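Local coordinates for protein TbpB (Actinobacillus pleuropneumoniae, PDB 3HOL) that probably binds host transferrin at the bacterial surface as the lipoprotein part of a receptor for iron acquisition, at residues A[205-210]-A[232-237]. Numbering follows the deposited sequence.
Sequences NRFTGA and QSLEGG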
ATOM      1  N   ASN A 205       5.974  -1.923  -1.242  1.00  8.86           N
ATOM      2  CA  ASN A 205       5.456  -2.423  -2.524  1.00  9.53           C
ATOM      3  C   ASN A 205       5.482  -1.330  -3.591  1.00  9.71           C
ATOM      4  O   ASN A 205       4.767  -1.416  -4.588  1.00  9.50           O
ATOM      5  CB  ASN A 205       4.064  -3.085  -2.398  1.00  9.71           C
ATOM      6  CG  ASN A 205       3.047  -2.185  -1.728  1.00 10.36           C
ATOM      7  OD1 ASN A 205       3.074  -0.977  -1.927  1.00 11.18           O
ATOM      8  ND2 ASN A 205       2.175  -2.761  -0.890  1.00  8.37           N
ATOM      9  N   ARG A 206       6.320  -0.305  -3.385  1.00  9.04           N
ATOM     10  CA  ARG A 206       6.391   0.807  -4.342  1.00  8.73           C
ATOM     11  C   ARG A 206       7.771   0.883  -4.988  1.00  8.91           C
ATOM     12  O   ARG A 206       8.735   0.256  -4.520  1.00  8.54           O
ATOM     13  CB  ARG A 206       6.048   2.158  -3.659  1.00  8.34           C
ATOM     14  CG  ARG A 206       4.739   2.171  -2.865  1.00  8.91           C
ATOM     15  CD  ARG A 206       3.542   1.894  -3.744  1.00  6.09           C
ATOM     16  NE  ARG A 206       3.203   3.039  -4.574  1.00  6.16           N
ATOM     17  CZ  ARG A 206       2.045   3.165  -5.222  1.00  7.57           C
ATOM     18  NH1 ARG A 206       1.127   2.211  -5.134  1.00  4.55           N
ATOM     19  NH2 ARG A 206       1.795   4.245  -5.972  1.00  6.41           N
ATOM     20  N   PHE A 207       7.857   1.585  -6.115  1.00  9.06           N
ATOM     21  CA  PHE A 207       9.158   1.874  -6.689  1.00  9.20           C
ATOM     22  C   PHE A 207       9.254   3.371  -6.957  1.00  9.68           C
ATOM     23  O   PHE A 207       8.239   4.021  -7.293  1.00  9.20           O
ATOM     24  CB  PHE A 207       9.446   1.018  -7.942  1.00  8.42           C
ATOM     25  CG  PHE A 207       8.281   0.925  -8.880  1.00  9.02           C
ATOM     26  CD1 PHE A 207       8.097   1.869  -9.871  1.00 11.16           C
ATOM     27  CD2 PHE A 207       7.300  -0.064  -8.710  1.00 10.63           C
ATOM     28  CE1 PHE A 207       6.964   1.816 -10.727  1.00  9.11           C
ATOM     29  CE2 PHE A 207       6.211  -0.136  -9.551  1.00 10.00           C
ATOM     30  CZ  PHE A 207       6.046   0.824 -10.578  1.00  8.82           C
ATOM     31  N   THR A 208      10.475   3.921  -6.793  1.00  9.98           N
ATOM     32  CA  THR A 208      10.745   5.338  -7.088  1.00  9.01           C
ATOM     33  C   THR A 208      12.017   5.486  -7.896  1.00  8.81           C
ATOM     34  O   THR A 208      13.024   4.746  -7.691  1.00  8.56           O
ATOM     35  CB  THR A 208      10.916   6.179  -5.790  1.00 10.77           C
ATOM     36  OG1 THR A 208      11.927   5.580  -4.983  1.00 11.69           O
ATOM     37  CG2 THR A 208       9.637   6.189  -4.967  1.00  8.73           C
ATOM     38  N   GLY A 209      12.019   6.441  -8.823  1.00  9.11           N
ATOM     39  CA  GLY A 209      13.185   6.578  -9.666  1.00  9.24           C
ATOM     40  C   GLY A 209      13.056   7.664 -10.706  1.00 10.10           C
ATOM     41  O   GLY A 209      12.481   8.721 -10.421  1.00  9.91           O
ATOM     42  N   ALA A 210      13.551   7.377 -11.921  1.00 10.48           N
ATOM     43  CA  ALA A 210      13.685   8.372 -12.961  1.00 10.75           C
ATOM     44  C   ALA A 210      13.332   7.848 -14.342  1.00 11.34           C
ATOM     45  O   ALA A 210      13.524   6.659 -14.641  1.00 12.48           O
ATOM     46  CB  ALA A 210      15.142   8.943 -12.944  1.00 10.75           C
ATOM     47  N   GLN A 232      12.586  13.084 -12.671  1.00 11.15           N
ATOM     48  CA  GLN A 232      13.067  12.491 -11.424  1.00 13.00           C
ATOM     49  C   GLN A 232      11.878  12.111 -10.577  1.00 11.80           C
ATOM     50  O   GLN A 232      12.027  11.893  -9.367  1.00 12.47           O
ATOM     51  CB  GLN A 232      13.923  13.518 -10.631  1.00 13.41           C
ATOM     52  CG  GLN A 232      15.187  14.017 -11.310  1.00 21.69           C
ATOM     53  CD  GLN A 232      16.026  12.944 -12.032  1.00 29.88           C
ATOM     54  OE1 GLN A 232      16.307  13.078 -13.239  1.00 31.44           O
ATOM     55  NE2 GLN A 232      16.444  11.888 -11.299  1.00 32.79           N
ATOM     56  N   SER A 233      10.683  12.033 -11.162  1.00 11.21           N
ATOM     57  CA  SER A 233       9.489  11.776 -10.341  1.00 10.58           C
ATOM     58  C   SER A 233       8.722  10.542 -10.819  1.00 10.57           C
ATOM     59  O   SER A 233       7.481  10.537 -10.907  1.00  9.50           O
ATOM     60  CB  SER A 233       8.570  13.009 -10.307  1.00 10.18           C
ATOM     61  OG  SER A 233       8.119  13.335 -11.633  1.00 12.42           O
ATOM     62  N   LEU A 234       9.457   9.488 -11.141  1.00  9.88           N
ATOM     63  CA  LEU A 234       8.802   8.226 -11.471  1.00  9.40           C
ATOM     64  C   LEU A 234       8.429   7.542 -10.163  1.00  8.78           C
ATOM     65  O   LEU A 234       9.290   7.334  -9.299  1.00  8.78           O
ATOM     66  CB  LEU A 234       9.735   7.315 -12.286  1.00  9.33           C
ATOM     67  CG  LEU A 234       9.031   6.058 -12.856  1.00 12.06           C
ATOM     68  CD1 LEU A 234       9.595   5.695 -14.247  1.00 13.94           C
ATOM     69  CD2 LEU A 234       9.182   4.893 -11.927  1.00 12.96           C
ATOM     70  N   GLU A 235       7.167   7.158 -10.020  1.00  7.53           N
ATOM     71  CA  GLU A 235       6.718   6.466  -8.798  1.00  7.89           C
ATOM     72  C   GLU A 235       5.586   5.584  -9.189  1.00  8.54           C
ATOM     73  O   GLU A 235       4.653   6.019  -9.939  1.00  8.62           O
ATOM     74  CB  GLU A 235       6.256   7.459  -7.695  1.00  7.68           C
ATOM     75  CG  GLU A 235       6.154   6.893  -6.223  1.00  8.23           C
ATOM     76  CD  GLU A 235       4.903   6.050  -5.894  1.00  9.37           C
ATOM     77  OE1 GLU A 235       3.891   6.057  -6.662  1.00  8.52           O
ATOM     78  OE2 GLU A 235       4.910   5.378  -4.815  1.00  8.80           O
ATOM     79  N   GLY A 236       5.621   4.348  -8.678  1.00  7.45           N
ATOM     80  CA  GLY A 236       4.481   3.448  -8.907  1.00  8.19           C
ATOM     81  C   GLY A 236       4.441   2.348  -7.881  1.00  8.03           C
ATOM     82  O   GLY A 236       5.144   2.432  -6.902  1.00  7.83           O
ATOM     83  N   GLY A 237       3.612   1.329  -8.115  1.00  7.76           N
ATOM     84  CA  GLY A 237       3.465   0.254  -7.158  1.00  8.23           C
ATOM     85  C   GLY A 237       3.267  -1.092  -7.827  1.00  8.30           C
ATOM     86  O   GLY A 237       2.916  -1.163  -9.029  1.00  7.36           O
TER
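Arg206 and Glu235 meet diagonally on one face of two antiparallel strands, Glu235 standing two residues from Gly237, the partner of Arg206, and their ends join in a side-on salt bridge. Arg206 NE gives a nearly straight bond (170°) to Glu235 OE2 at 2.9 Å, and Arg206 NH2 reaches the syn lone pair of Glu235 OE1, also at 2.9 Å. Guanidinium and carboxylate are only 25° from coplanar, so each oxygen has its own N-H. Bends at chi2 and again at chi3 of Arg206 fold the guanidinium back over the neighbouring strand, where one of its faces lies on the Gly236-Gly237 peptide. Having no side chain, Gly237 lets Arg206 NH1 come to 3.7 Å from its CA, which suits glycine to that position.

Phe207 uses the other face of the sheet in a similar way. Its ring lies directly on the bare backbone of Gly236, whose CA sits 3.8 Å from the ring centroid in a CH-pi contact. Leu234 CD2 meets the ring edge 3.8 Å from Phe207 CD1; Met246 and Phe238 also pack on this ring.

Between these two layers, Phe207 and Gly236 exchange backbone hydrogen bonds, as do Gly209 and Leu234, fixing the register within the N-lobe barrel. At the salt bridge, Thr208 CG2 packs on the aliphatic Glu235 CG (3.8 Å), while Tyr239 OH bonds to Arg206 NH1. The bidentate pairing thus lets two buried charges balance one another and should favour their ionised forms, while the opposite face joins the strands through apolar and aromatic packing.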